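Local coordinates for protein putative sulfurtransferase DsrE (PDB 2HY5) that probably carries and transfers sulfur as a DsrE/TusD-family sulfurtransferase, and could take part in the oxidation of intracellular sulfur, at residues R36-H41 with D74-V79; D42-S47 with R85-E90; F3-N8 with R124-G129; I60-A65 with N102-F107. All coordinates share one frame; numbering follows the deposited sequence.

Contact 1 of 4, residues R36-H41 with D74-V79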
loop_
_atom_site.group_PDB
_atom_site.type_symbol
_atom_site.label_atom_id
_atom_site.label_comp_id
_atom_site.label_asym_id
_atom_site.label_seq_id
_atom_site.Cartn_x
_atom_site.Cartn_y
_atom_site.Cartn_z
ATOM N N ARG A 36 8.603 21.847 -9.718
ATOM C CA ARG A 36 9.163 21.168 -8.558
ATOM C C ARG A 36 8.659 19.732 -8.474
ATOM O O ARG A 36 7.526 19.443 -8.852
ATOM C CB ARG A 36 8.772 21.931 -7.286
ATOM C CG ARG A 36 9.256 21.331 -5.958
ATOM C CD ARG A 36 9.055 22.350 -4.833
ATOM N NE ARG A 36 9.866 23.536 -5.090
ATOM C CZ ARG A 36 9.491 24.789 -4.851
ATOM N NH1 ARG A 36 8.301 25.055 -4.333
ATOM N NH2 ARG A 36 10.311 25.785 -5.161
ATOM N N VAL A 37 9.528 18.843 -8.008
ATOM C CA VAL A 37 9.190 17.442 -7.805
ATOM C C VAL A 37 9.263 17.324 -6.291
ATOM O O VAL A 37 10.330 17.497 -5.698
ATOM C CB VAL A 37 10.227 16.494 -8.443
ATOM C CG1 VAL A 37 9.799 15.046 -8.238
ATOM C CG2 VAL A 37 10.369 16.793 -9.923
ATOM N N PHE A 38 8.126 17.053 -5.666
ATOM C CA PHE A 38 8.070 16.970 -4.218
ATOM C C PHE A 38 7.816 15.554 -3.716
ATOM O O PHE A 38 6.854 14.908 -4.122
ATOM C CB PHE A 38 6.981 17.914 -3.702
ATOM C CG PHE A 38 7.033 18.148 -2.225
ATOM C CD1 PHE A 38 6.467 17.238 -1.340
ATOM C CD2 PHE A 38 7.683 19.266 -1.714
ATOM C CE1 PHE A 38 6.546 17.438 0.036
ATOM C CE2 PHE A 38 7.770 19.480 -0.340
ATOM C CZ PHE A 38 7.202 18.563 0.538
ATOM N N PHE A 39 8.699 15.077 -2.844
ATOM C CA PHE A 39 8.564 13.738 -2.286
ATOM C C PHE A 39 7.994 13.815 -0.878
ATOM O O PHE A 39 8.546 14.490 -0.007
ATOM C CB PHE A 39 9.918 13.022 -2.282
ATOM C CG PHE A 39 10.515 12.857 -3.651
ATOM C CD1 PHE A 39 11.300 13.858 -4.210
ATOM C CD2 PHE A 39 10.262 11.715 -4.396
ATOM C CE1 PHE A 39 11.831 13.719 -5.495
ATOM C CE2 PHE A 39 10.787 11.567 -5.678
ATOM C CZ PHE A 39 11.570 12.572 -6.227
ATOM N N TYR A 40 6.876 13.122 -0.667
ATOM C CA TYR A 40 6.192 13.118 0.622
ATOM C C TYR A 40 5.908 11.677 1.058
ATOM O O TYR A 40 6.021 10.755 0.254
ATOM C CB TYR A 40 4.883 13.908 0.512
ATOM C CG TYR A 40 4.288 14.307 1.840
ATOM C CD1 TYR A 40 5.099 14.789 2.871
ATOM C CD2 TYR A 40 2.914 14.229 2.065
ATOM C CE1 TYR A 40 4.558 15.180 4.089
ATOM C CE2 TYR A 40 2.362 14.623 3.283
ATOM C CZ TYR A 40 3.189 15.096 4.290
ATOM O OH TYR A 40 2.660 15.491 5.499
ATOM N N HIS A 41 5.528 11.490 2.320
ATOM C CA HIS A 41 5.271 10.145 2.853
ATOM C C HIS A 41 6.522 9.300 2.569
ATOM O O HIS A 41 7.638 9.813 2.613
ATOM C CB HIS A 41 4.053 9.500 2.175
ATOM C CG HIS A 41 2.796 10.311 2.255
ATOM N ND1 HIS A 41 2.205 10.666 3.449
ATOM C CD2 HIS A 41 1.989 10.799 1.281
ATOM C CE1 HIS A 41 1.092 11.334 3.209
ATOM N NE2 HIS A 41 0.938 11.429 1.900
ATOM N N ASP A 74 14.084 20.994 -9.509
ATOM C CA ASP A 74 14.120 21.261 -8.078
ATOM C C ASP A 74 13.426 20.073 -7.410
ATOM O O ASP A 74 12.200 19.978 -7.402
ATOM C CB ASP A 74 13.386 22.571 -7.768
ATOM C CG ASP A 74 13.439 22.943 -6.294
ATOM O OD1 ASP A 74 14.453 22.635 -5.635
ATOM O OD2 ASP A 74 12.470 23.558 -5.797
ATOM N N MET A 75 14.230 19.158 -6.878
ATOM C CA MET A 75 13.721 17.961 -6.219
ATOM C C MET A 75 13.733 18.221 -4.726
ATOM O O MET A 75 14.795 18.401 -4.126
ATOM C CB MET A 75 14.624 16.783 -6.558
ATOM C CG MET A 75 14.968 16.726 -8.025
ATOM S SD MET A 75 14.187 15.343 -8.839
ATOM C CE MET A 75 15.361 14.262 -8.689
ATOM N N VAL A 76 12.547 18.232 -4.128
ATOM C CA VAL A 76 12.420 18.526 -2.712
ATOM C C VAL A 76 11.863 17.362 -1.906
ATOM O O VAL A 76 10.911 16.693 -2.319
ATOM C CB VAL A 76 11.518 19.766 -2.510
ATOM C CG1 VAL A 76 11.530 20.207 -1.049
ATOM C CG2 VAL A 76 11.993 20.894 -3.422
ATOM N N VAL A 77 12.481 17.132 -0.752
ATOM C CA VAL A 77 12.078 16.071 0.167
ATOM C C VAL A 77 11.553 16.702 1.455
ATOM O O VAL A 77 12.233 17.525 2.075
ATOM C CB VAL A 77 13.279 15.161 0.494
ATOM C CG1 VAL A 77 12.885 14.107 1.513
ATOM C CG2 VAL A 77 13.794 14.513 -0.786
ATOM N N CYS A 78 10.340 16.324 1.853
ATOM C CA CYS A 78 9.723 16.861 3.062
ATOM C C CYS A 78 10.545 16.547 4.310
ATOM O O CYS A 78 10.848 15.387 4.588
ATOM C CB CYS A 78 8.319 16.287 3.237
ATOM S SG CYS A 78 7.512 16.853 4.743
ATOM N N VAL A 79 10.890 17.580 5.071
ATOM C CA VAL A 79 11.689 17.389 6.277
ATOM C C VAL A 79 10.988 16.557 7.351
ATOM O O VAL A 79 11.608 15.698 7.977
ATOM C CB VAL A 79 12.117 18.749 6.885
ATOM C CG1 VAL A 79 10.896 19.531 7.350
ATOM C CG2 VAL A 79 13.078 18.520 8.036
#

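Contact 2 of 4, residues D42-S47 with R85-E90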
loop_
_atom_site.group_PDB
_atom_site.type_symbol
_atom_site.label_atom_id
_atom_site.label_comp_id
_atom_site.label_asym_id
_atom_site.label_seq_id
_atom_site.Cartn_x
_atom_site.Cartn_y
_atom_site.Cartn_z
ATOM N N ASP A 42 6.338 8.014 2.273
ATOM C CA ASP A 42 7.468 7.133 1.963
ATOM C C ASP A 42 8.206 7.606 0.712
ATOM O O ASP A 42 9.278 7.101 0.384
ATOM C CB ASP A 42 6.991 5.693 1.756
ATOM C CG ASP A 42 7.005 4.879 3.035
ATOM O OD1 ASP A 42 7.344 5.440 4.101
ATOM O OD2 ASP A 42 6.677 3.674 2.972
ATOM N N GLY A 43 7.621 8.576 0.017
ATOM C CA GLY A 43 8.248 9.111 -1.176
ATOM C C GLY A 43 9.621 9.685 -0.879
ATOM O O GLY A 43 10.485 9.719 -1.754
ATOM N N VAL A 44 9.837 10.134 0.352
ATOM C CA VAL A 44 11.134 10.703 0.706
ATOM C C VAL A 44 12.275 9.700 0.523
ATOM O O VAL A 44 13.434 10.093 0.366
ATOM C CB VAL A 44 11.149 11.225 2.170
ATOM C CG1 VAL A 44 10.081 12.301 2.346
ATOM C CG2 VAL A 44 10.919 10.073 3.139
ATOM N N ASN A 45 11.950 8.410 0.519
ATOM C CA ASN A 45 12.969 7.378 0.372
ATOM C C ASN A 45 13.578 7.300 -1.033
ATOM O O ASN A 45 14.493 6.510 -1.279
ATOM C CB ASN A 45 12.391 6.019 0.798
ATOM C CG ASN A 45 12.124 5.943 2.303
ATOM O OD1 ASN A 45 11.302 5.146 2.763
ATOM N ND2 ASN A 45 12.829 6.766 3.073
ATOM N N ASN A 46 13.075 8.125 -1.949
ATOM C CA ASN A 46 13.605 8.166 -3.310
ATOM C C ASN A 46 14.842 9.053 -3.350
ATOM O O ASN A 46 15.455 9.219 -4.405
ATOM C CB ASN A 46 12.583 8.769 -4.273
ATOM C CG ASN A 46 11.502 7.797 -4.653
ATOM O OD1 ASN A 46 11.729 6.877 -5.433
ATOM N ND2 ASN A 46 10.312 7.993 -4.098
ATOM N N SER A 47 15.210 9.611 -2.203
ATOM C CA SER A 47 16.343 10.528 -2.155
ATOM C C SER A 47 17.611 10.019 -1.482
ATOM O O SER A 47 18.565 10.780 -1.319
ATOM C CB SER A 47 15.920 11.828 -1.475
ATOM O OG SER A 47 15.648 11.623 -0.101
ATOM N N ARG A 85 11.321 8.934 8.765
ATOM C CA ARG A 85 11.833 7.776 8.048
ATOM C C ARG A 85 13.339 7.564 7.945
ATOM O O ARG A 85 13.785 6.494 7.526
ATOM C CB ARG A 85 11.197 7.763 6.662
ATOM C CG ARG A 85 9.671 7.717 6.737
ATOM C CD ARG A 85 9.036 7.861 5.373
ATOM N NE ARG A 85 7.588 7.654 5.400
ATOM C CZ ARG A 85 6.703 8.506 5.910
ATOM N NH1 ARG A 85 7.100 9.645 6.454
ATOM N NH2 ARG A 85 5.404 8.225 5.843
ATOM N N GLY A 86 14.125 8.568 8.311
ATOM C CA GLY A 86 15.563 8.394 8.258
ATOM C C GLY A 86 16.307 8.962 7.065
ATOM O O GLY A 86 17.325 8.402 6.670
ATOM N N ILE A 87 15.807 10.041 6.473
ATOM C CA ILE A 87 16.510 10.672 5.357
ATOM C C ILE A 87 17.189 11.863 6.019
ATOM O O ILE A 87 16.523 12.730 6.593
ATOM C CB ILE A 87 15.545 11.147 4.248
ATOM C CG1 ILE A 87 14.908 9.934 3.561
ATOM C CG2 ILE A 87 16.306 11.980 3.217
ATOM C CD1 ILE A 87 15.896 9.025 2.834
ATOM N N VAL A 88 18.514 11.896 5.942
ATOM C CA VAL A 88 19.292 12.930 6.610
ATOM C C VAL A 88 20.365 13.608 5.767
ATOM O O VAL A 88 21.133 12.940 5.077
ATOM C CB VAL A 88 19.994 12.318 7.854
ATOM C CG1 VAL A 88 20.773 13.382 8.602
ATOM C CG2 VAL A 88 18.969 11.645 8.759
ATOM N N ASP A 89 20.410 14.938 5.822
ATOM C CA ASP A 89 21.447 15.689 5.122
ATOM C C ASP A 89 22.344 16.265 6.215
ATOM O O ASP A 89 22.112 16.021 7.395
ATOM C CB ASP A 89 20.862 16.817 4.260
ATOM C CG ASP A 89 20.192 17.910 5.080
ATOM O OD1 ASP A 89 19.871 18.967 4.499
ATOM O OD2 ASP A 89 19.974 17.720 6.292
ATOM N N GLU A 90 23.362 17.029 5.834
ATOM C CA GLU A 90 24.284 17.595 6.817
ATOM C C GLU A 90 23.615 18.371 7.951
ATOM O O GLU A 90 23.928 18.156 9.126
ATOM C CB GLU A 90 25.313 18.486 6.115
ATOM C CG GLU A 90 26.742 17.961 6.198
ATOM C CD GLU A 90 26.903 16.579 5.588
ATOM O OE1 GLU A 90 28.007 16.006 5.696
ATOM O OE2 GLU A 90 25.930 16.064 4.998
#

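Contact 3 of 4, residues F3-N8 with R124-G129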
loop_
_atom_site.group_PDB
_atom_site.type_symbol
_atom_site.label_atom_id
_atom_site.label_comp_id
_atom_site.label_asym_id
_atom_site.label_seq_id
_atom_site.Cartn_x
_atom_site.Cartn_y
_atom_site.Cartn_z
ATOM N N PHE A 3 4.275 22.258 -14.286
ATOM C CA PHE A 3 3.809 21.136 -13.469
ATOM C C PHE A 3 4.424 21.074 -12.083
ATOM O O PHE A 3 5.578 21.443 -11.882
ATOM C CB PHE A 3 4.152 19.805 -14.140
ATOM C CG PHE A 3 3.306 19.476 -15.325
ATOM C CD1 PHE A 3 2.039 18.926 -15.155
ATOM C CD2 PHE A 3 3.776 19.705 -16.612
ATOM C CE1 PHE A 3 1.247 18.609 -16.261
ATOM C CE2 PHE A 3 2.995 19.393 -17.721
ATOM C CZ PHE A 3 1.730 18.845 -17.546
ATOM N N ALA A 4 3.631 20.583 -11.138
ATOM C CA ALA A 4 4.086 20.359 -9.777
ATOM C C ALA A 4 3.832 18.861 -9.639
ATOM O O ALA A 4 2.700 18.411 -9.813
ATOM C CB ALA A 4 3.235 21.137 -8.782
ATOM N N LEU A 5 4.876 18.082 -9.371
ATOM C CA LEU A 5 4.706 16.637 -9.228
ATOM C C LEU A 5 4.915 16.214 -7.783
ATOM O O LEU A 5 5.866 16.638 -7.138
ATOM C CB LEU A 5 5.697 15.883 -10.121
ATOM C CG LEU A 5 5.679 16.207 -11.617
ATOM C CD1 LEU A 5 6.640 15.277 -12.340
ATOM C CD2 LEU A 5 4.273 16.057 -12.179
ATOM N N GLN A 6 4.017 15.372 -7.286
ATOM C CA GLN A 6 4.084 14.881 -5.918
ATOM C C GLN A 6 4.202 13.360 -5.976
ATOM O O GLN A 6 3.431 12.708 -6.680
ATOM C CB GLN A 6 2.813 15.282 -5.161
ATOM C CG GLN A 6 2.857 15.012 -3.658
ATOM C CD GLN A 6 1.513 15.267 -2.992
ATOM O OE1 GLN A 6 0.823 16.238 -3.308
ATOM N NE2 GLN A 6 1.157 14.414 -2.032
ATOM N N ILE A 7 5.175 12.808 -5.255
ATOM C CA ILE A 7 5.392 11.363 -5.219
ATOM C C ILE A 7 5.268 10.925 -3.761
ATOM O O ILE A 7 6.012 11.399 -2.903
ATOM C CB ILE A 7 6.782 11.010 -5.790
ATOM C CG1 ILE A 7 6.851 11.472 -7.254
ATOM C CG2 ILE A 7 7.031 9.506 -5.704
ATOM C CD1 ILE A 7 8.212 11.367 -7.877
ATOM N N ASN A 8 4.326 10.020 -3.492
ATOM C CA ASN A 8 4.044 9.569 -2.128
ATOM C C ASN A 8 4.563 8.212 -1.690
ATOM O O ASN A 8 4.367 7.829 -0.534
ATOM C CB ASN A 8 2.534 9.558 -1.878
ATOM C CG ASN A 8 1.873 10.885 -2.186
ATOM O OD1 ASN A 8 2.481 11.944 -2.053
ATOM N ND2 ASN A 8 0.606 10.830 -2.569
ATOM N N ARG A 124 -0.645 22.676 -13.195
ATOM C CA ARG A 124 -1.204 21.368 -12.864
ATOM C C ARG A 124 -0.425 20.683 -11.746
ATOM O O ARG A 124 0.802 20.774 -11.686
ATOM C CB ARG A 124 -1.180 20.458 -14.093
ATOM C CG ARG A 124 -1.922 21.001 -15.301
ATOM C CD ARG A 124 -3.422 20.962 -15.102
ATOM N NE ARG A 124 -4.125 21.390 -16.309
ATOM C CZ ARG A 124 -4.339 22.656 -16.644
ATOM N NH1 ARG A 124 -3.914 23.637 -15.863
ATOM N NH2 ARG A 124 -4.982 22.940 -17.770
ATOM N N LEU A 125 -1.155 20.008 -10.865
ATOM C CA LEU A 125 -0.555 19.254 -9.769
ATOM C C LEU A 125 -0.873 17.794 -10.056
ATOM O O LEU A 125 -2.037 17.388 -10.029
ATOM C CB LEU A 125 -1.163 19.650 -8.423
ATOM C CG LEU A 125 -0.811 18.736 -7.241
ATOM C CD1 LEU A 125 0.685 18.800 -6.929
ATOM C CD2 LEU A 125 -1.632 19.157 -6.041
ATOM N N VAL A 126 0.162 17.012 -10.335
ATOM C CA VAL A 126 -0.015 15.603 -10.649
ATOM C C VAL A 126 0.584 14.775 -9.524
ATOM O O VAL A 126 1.790 14.827 -9.276
ATOM C CB VAL A 126 0.660 15.254 -11.990
ATOM C CG1 VAL A 126 0.275 13.849 -12.420
ATOM C CG2 VAL A 126 0.239 16.260 -13.049
ATOM N N VAL A 127 -0.278 14.020 -8.849
ATOM C CA VAL A 127 0.117 13.200 -7.710
ATOM C C VAL A 127 0.242 11.725 -8.062
ATOM O O VAL A 127 -0.628 11.149 -8.713
ATOM C CB VAL A 127 -0.902 13.345 -6.557
ATOM C CG1 VAL A 127 -0.406 12.588 -5.322
ATOM C CG2 VAL A 127 -1.114 14.815 -6.232
ATOM N N PHE A 128 1.337 11.119 -7.621
ATOM C CA PHE A 128 1.590 9.710 -7.876
ATOM C C PHE A 128 1.704 9.002 -6.542
ATOM O O PHE A 128 2.559 9.336 -5.725
ATOM C CB PHE A 128 2.885 9.535 -8.674
ATOM C CG PHE A 128 2.819 10.097 -10.067
ATOM C CD1 PHE A 128 3.031 11.456 -10.298
ATOM C CD2 PHE A 128 2.504 9.275 -11.144
ATOM C CE1 PHE A 128 2.929 11.990 -11.586
ATOM C CE2 PHE A 128 2.397 9.799 -12.443
ATOM C CZ PHE A 128 2.610 11.159 -12.660
ATOM N N GLY A 129 0.836 8.026 -6.314
ATOM C CA GLY A 129 0.877 7.313 -5.054
ATOM C C GLY A 129 0.302 5.922 -5.161
ATOM O O GLY A 129 0.367 5.294 -6.217
#

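Contact 4 of 4, residues I60-A65 with N102-F107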
loop_
_atom_site.group_PDB
_atom_site.type_symbol
_atom_site.label_atom_id
_atom_site.label_comp_id
_atom_site.label_asym_id
_atom_site.label_seq_id
_atom_site.Cartn_x
_atom_site.Cartn_y
_atom_site.Cartn_z
ATOM N N ILE A 60 16.492 3.719 -9.730
ATOM C CA ILE A 60 15.566 4.822 -9.533
ATOM C C ILE A 60 16.173 6.127 -9.023
ATOM O O ILE A 60 15.917 7.193 -9.583
ATOM C CB ILE A 60 14.426 4.398 -8.597
ATOM C CG1 ILE A 60 13.639 3.258 -9.249
ATOM C CG2 ILE A 60 13.528 5.587 -8.300
ATOM C CD1 ILE A 60 12.521 2.691 -8.389
ATOM N N VAL A 61 16.972 6.057 -7.968
ATOM C CA VAL A 61 17.557 7.273 -7.426
ATOM C C VAL A 61 18.485 7.968 -8.411
ATOM O O VAL A 61 18.354 9.170 -8.637
ATOM C CB VAL A 61 18.325 6.994 -6.124
ATOM C CG1 VAL A 61 18.878 8.303 -5.554
ATOM C CG2 VAL A 61 17.392 6.328 -5.116
ATOM N N ASN A 62 19.420 7.222 -8.995
ATOM C CA ASN A 62 20.357 7.820 -9.938
ATOM C C ASN A 62 19.667 8.337 -11.187
ATOM O O ASN A 62 20.079 9.342 -11.759
ATOM C CB ASN A 62 21.451 6.824 -10.330
ATOM C CG ASN A 62 22.453 6.602 -9.214
ATOM O OD1 ASN A 62 22.529 7.388 -8.269
ATOM N ND2 ASN A 62 23.238 5.536 -9.323
ATOM N N ARG A 63 18.614 7.644 -11.600
ATOM C CA ARG A 63 17.857 8.031 -12.782
ATOM C C ARG A 63 17.176 9.382 -12.548
ATOM O O ARG A 63 17.170 10.243 -13.426
ATOM C CB ARG A 63 16.830 6.950 -13.095
ATOM C CG ARG A 63 16.076 7.164 -14.383
ATOM C CD ARG A 63 14.947 6.154 -14.492
ATOM N NE ARG A 63 15.266 5.059 -15.400
ATOM C CZ ARG A 63 14.416 4.083 -15.705
ATOM N NH1 ARG A 63 13.203 4.073 -15.164
ATOM N NH2 ARG A 63 14.770 3.129 -16.559
ATOM N N TRP A 64 16.602 9.565 -11.361
ATOM C CA TRP A 64 15.965 10.836 -11.014
ATOM C C TRP A 64 17.044 11.919 -10.995
ATOM O O TRP A 64 16.839 13.030 -11.479
ATOM C CB TRP A 64 15.323 10.765 -9.625
ATOM C CG TRP A 64 13.865 10.397 -9.611
ATOM C CD1 TRP A 64 13.297 9.327 -8.977
ATOM C CD2 TRP A 64 12.785 11.117 -10.221
ATOM N NE1 TRP A 64 11.934 9.334 -9.155
ATOM C CE2 TRP A 64 11.591 10.423 -9.916
ATOM C CE3 TRP A 64 12.707 12.281 -11.000
ATOM C CZ2 TRP A 64 10.337 10.859 -10.357
ATOM C CZ3 TRP A 64 11.457 12.711 -11.438
ATOM C CH2 TRP A 64 10.291 12.000 -11.115
ATOM N N ALA A 65 18.197 11.587 -10.424
ATOM C CA ALA A 65 19.296 12.541 -10.330
ATOM C C ALA A 65 19.802 12.960 -11.708
ATOM O O ALA A 65 20.137 14.129 -11.926
ATOM C CB ALA A 65 20.434 11.949 -9.514
ATOM N N ASN A 102 22.588 10.369 4.533
ATOM C CA ASN A 102 22.302 9.427 3.461
ATOM C C ASN A 102 21.612 10.061 2.260
ATOM O O ASN A 102 21.334 9.388 1.275
ATOM C CB ASN A 102 21.463 8.259 3.991
ATOM C CG ASN A 102 20.085 8.689 4.442
ATOM O OD1 ASN A 102 19.855 9.862 4.725
ATOM N ND2 ASN A 102 19.163 7.737 4.521
ATOM N N ILE A 103 21.360 11.360 2.318
ATOM C CA ILE A 103 20.691 11.996 1.191
ATOM C C ILE A 103 21.582 12.084 -0.048
ATOM O O ILE A 103 22.806 12.208 0.048
ATOM C CB ILE A 103 20.198 13.413 1.547
ATOM C CG1 ILE A 103 19.138 13.848 0.533
ATOM C CG2 ILE A 103 21.364 14.401 1.551
ATOM C CD1 ILE A 103 18.691 15.274 0.695
ATOM N N HIS A 104 20.961 11.984 -1.217
ATOM C CA HIS A 104 21.685 12.097 -2.475
ATOM C C HIS A 104 21.848 13.608 -2.678
ATOM O O HIS A 104 20.888 14.366 -2.530
ATOM C CB HIS A 104 20.861 11.465 -3.605
ATOM C CG HIS A 104 21.565 11.434 -4.925
ATOM N ND1 HIS A 104 21.847 12.575 -5.645
ATOM C CD2 HIS A 104 22.051 10.399 -5.653
ATOM C CE1 HIS A 104 22.476 12.246 -6.759
ATOM N NE2 HIS A 104 22.613 10.931 -6.788
ATOM N N PRO A 105 23.065 14.065 -3.022
ATOM C CA PRO A 105 23.365 15.486 -3.233
ATOM C C PRO A 105 22.490 16.291 -4.191
ATOM O O PRO A 105 22.479 17.520 -4.119
ATOM C CB PRO A 105 24.838 15.466 -3.649
ATOM C CG PRO A 105 24.982 14.144 -4.326
ATOM C CD PRO A 105 24.223 13.233 -3.394
ATOM N N LYS A 106 21.762 15.619 -5.074
ATOM C CA LYS A 106 20.893 16.321 -6.018
ATOM C C LYS A 106 19.539 16.702 -5.414
ATOM O O LYS A 106 18.806 17.522 -5.974
ATOM C CB LYS A 106 20.670 15.472 -7.273
ATOM C CG LYS A 106 21.601 15.817 -8.425
ATOM C CD LYS A 106 21.380 17.257 -8.883
ATOM C CE LYS A 106 22.288 17.620 -10.044
ATOM N NZ LYS A 106 23.718 17.428 -9.689
ATOM N N PHE A 107 19.205 16.104 -4.277
ATOM C CA PHE A 107 17.937 16.387 -3.613
ATOM C C PHE A 107 18.143 17.354 -2.450
ATOM O O PHE A 107 19.225 17.423 -1.871
ATOM C CB PHE A 107 17.322 15.098 -3.046
ATOM C CG PHE A 107 17.038 14.036 -4.075
ATOM C CD1 PHE A 107 18.073 13.345 -4.695
ATOM C CD2 PHE A 107 15.724 13.697 -4.389
ATOM C CE1 PHE A 107 17.803 12.326 -5.603
ATOM C CE2 PHE A 107 15.446 12.682 -5.291
ATOM C CZ PHE A 107 16.486 11.996 -5.902
HETATM O O HOH W 1 23.838 9.765 -8.954
#

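Contact 1 of 4, residues R36-H41 with D74-V79
Strands 33-39 and 75-78 run parallel, and small aliphatic side chains fill the hollows between larger ones. On the face with Phe38 and Val76, Val76 is the central bump. Its CG2 fits against the bend of Arg36, 3.6 Å from Arg36 CD. Its CG1 lies on the other flank, 3.9 Å from Phe38 CE2. Phe38 CG is anti to the backbone N (chi1 -167°), which carries the ring toward the neighbouring strand. Its tip meets Cys78, with Phe38 CZ 3.7 Å from Cys78 CB. On the face with Val37, Phe39, Met75 and Val77, side chains meet more loosely; Met75 SD rests 4.1 Å from Val37 CB. The Phe39 ring edge does come close to the backbone, with CD1 3.4 Å from Val76 O.

Four nearly straight backbone hydrogen bonds join the strands; Phe39 N gives one to Val76 O, nearly along the C=O axis. Arg36 NE donates to Asp74 OD2 in a salt bridge of 2.7 Å. The oxygen lies in the guanidinium plane, and the two flat groups stand 85° apart. Asp74 OD1 has a second salt bridge, to Arg108.

This pair belongs to the beta-alpha-beta unit of strand 33-39, helix 60-71 and strand 75-78. Cys78 ends its strand as the N-cap of the next helix. Its SG sits at the edge of the Tyr40 ring, 3.5 Å from Tyr40 CE1, while Tyr40 OH hydrogen-bonds to the backbone O of Glu24 of the DsrF chain. Cys78 probably carries the persulfide intermediate, as in related proteins. Its place at a helix N terminus, where SG caps a backbone N, would probably favour the thiolate.

Contact 2 of 4, residues D42-S47 with R85-E90
Arg85 CG is anti to the carbonyl carbon (chi1 -58°), and the chain runs extended to NE. This carries the guanidinium past Val44 to Asp42. The Asp42 chi1 of -91° turns OD1 to meet it. In the resulting salt bridge Arg85 NE donates to Asp42 OD1 at 2.6 Å, in the guanidinium plane and on the anti lone pair of the oxygen. Carboxylate and guanidinium stand almost perpendicular.

Val44 CG2, in the crowded position between N and the carbonyl carbon, touches Arg85 CD at 3.7 Å and Ile87 CG1 at 4.0 Å. Ile87 lies against the side of the 3-10 segment. Its CG1 is 3.5 Å from Val44 O, its CG2 3.4 Å from Ser47 OG. Asn45 ND2 flanks the same side chain. Ser47 OG turns back to Val44 O at 2.7 Å, an acceptor shared with Ser47 N.

The contact joins the loop after strand 33-39 to the end of helix 79-85 and the following loop, beside Cys78, the probable persulfide-carrying cysteine. Arg85 NH2 also forms a salt bridge to Glu24 of the DsrF chain and a hydrogen bond to Gln13 of the second DsrE subunit. With Asp42 and Glu24 nearby, Arg85 is likely charged and links three chains.

Contact 3 of 4, residues F3-N8 with R124-G129
Five backbone hydrogen bonds hold strand 2-7 to strand 124-128 in parallel register, from Ala4 N to Arg124 O at 2.9 Å through Asn8 N to Phe128 O. Most run nearly along the C=O axis, but Gln6 N approaches Val126 O from above the carbonyl plane.

On the face with Phe3, Leu5 and Phe128, the Phe3 ring leans on its neighbours, with CD1 3.7 Å from Arg124 CB and 3.8 Å from Val126 CG2. Leu5 lies alongside Val126, its CD2 3.7 Å from Val126 CB. The Phe128 ring turns its edge to Gln6 O.

On the other face Leu125 CD1 touches Ala4 CB at 3.9 Å. Gln6 CG is anti to the backbone N (chi1 -171°), and the extended chain runs beside Val127, with OE1 3.8 Å from Val127 CG2. That buried oxygen has no hydrogen-bonding partner. Asn8 ND2 meets Val127 CG1 at 3.4 Å.

The pairing brings the first and last strands together in the five-stranded parallel alpha/beta sheet, with 124-128 at one edge within this chain.

A second shell fixes these groups. Gln6 NE2 donates to Asn8 OD1 at 2.8 Å, on an in-plane lone pair. Helix 16-29 covers Leu5, Ile7 and Phe128, and Phe23 meets the Phe3 ring edge-to-face. Arg124 NE bonds to Thr92 O of the DsrH chain, and Val133 of the DsrF chain packs on Leu125 and Val127.

Contact 4 of 4, residues I60-A65 with N102-F107
A type I beta turn from His104 to Phe107, closed by a backbone bond from Phe107 N to His104 O, lies against the side of helix 60-71. The helix is the crossover of the beta-alpha-beta unit between strands 33-39 and 75-78. The turn leads into strand 108-110.

His104 is the main wedge. Its CG is anti to the backbone N (chi1 -176°), so the ring reaches the helix at Val61 and Ala65, one helical turn apart. Ala65 CB comes within 3.4 Å of His104 CE1. Val61 CG1 lies 3.8 Å from His104 CD2 and slides past the imidazole in the opposite direction.

The Phe107 ring reaches the same helix deeper in. Its CE1 lies 4.2 Å from Val61 CG1, and its CZ lies 4.1 Å from Trp64 CB. Met75 touches both Trp64 and Phe107, so the group continues into the sheet. Trp64 NE1 bonds to Ser17. At the outer side, the start of the Lys106 chain covers Ala65, while Lys106 NZ pairs with Glu69.

No direct hydrogen bond joins helix and turn. The His104 ring is held from both nitrogens. Lys106 N donates to His104 ND1 at 3.1 Å, close to the ring plane, so ND1 accepts and carries no proton. At the far nitrogen a water lies in the ring plane, 2.7 Å from His104 NE2, and donates to Asn62 OD1 at 2.8 Å.

From the N terminus, strand 2-7 is the first partner reached, but contact 3 closes only when strand 124-128 arrives. Its loop spans nearly the whole chain and encloses the other three contacts. Strand 33-39 follows and pairs with 2-7, which puts contacts 1 and 3 in one sheet. The 42-47 turn and helix 60-71 come next. Strand 75-78 then closes contact 1, segment 85-90 closes contact 2, and 102-107 closes contact 4. These three loops cross one another. A probable backbone hydrogen bond between Ser47 O and His104 N joins contact 2 to contact 4, Val77 against Val44 joins 1 to 2, and Ile7 against Trp64 joins 3 to 4.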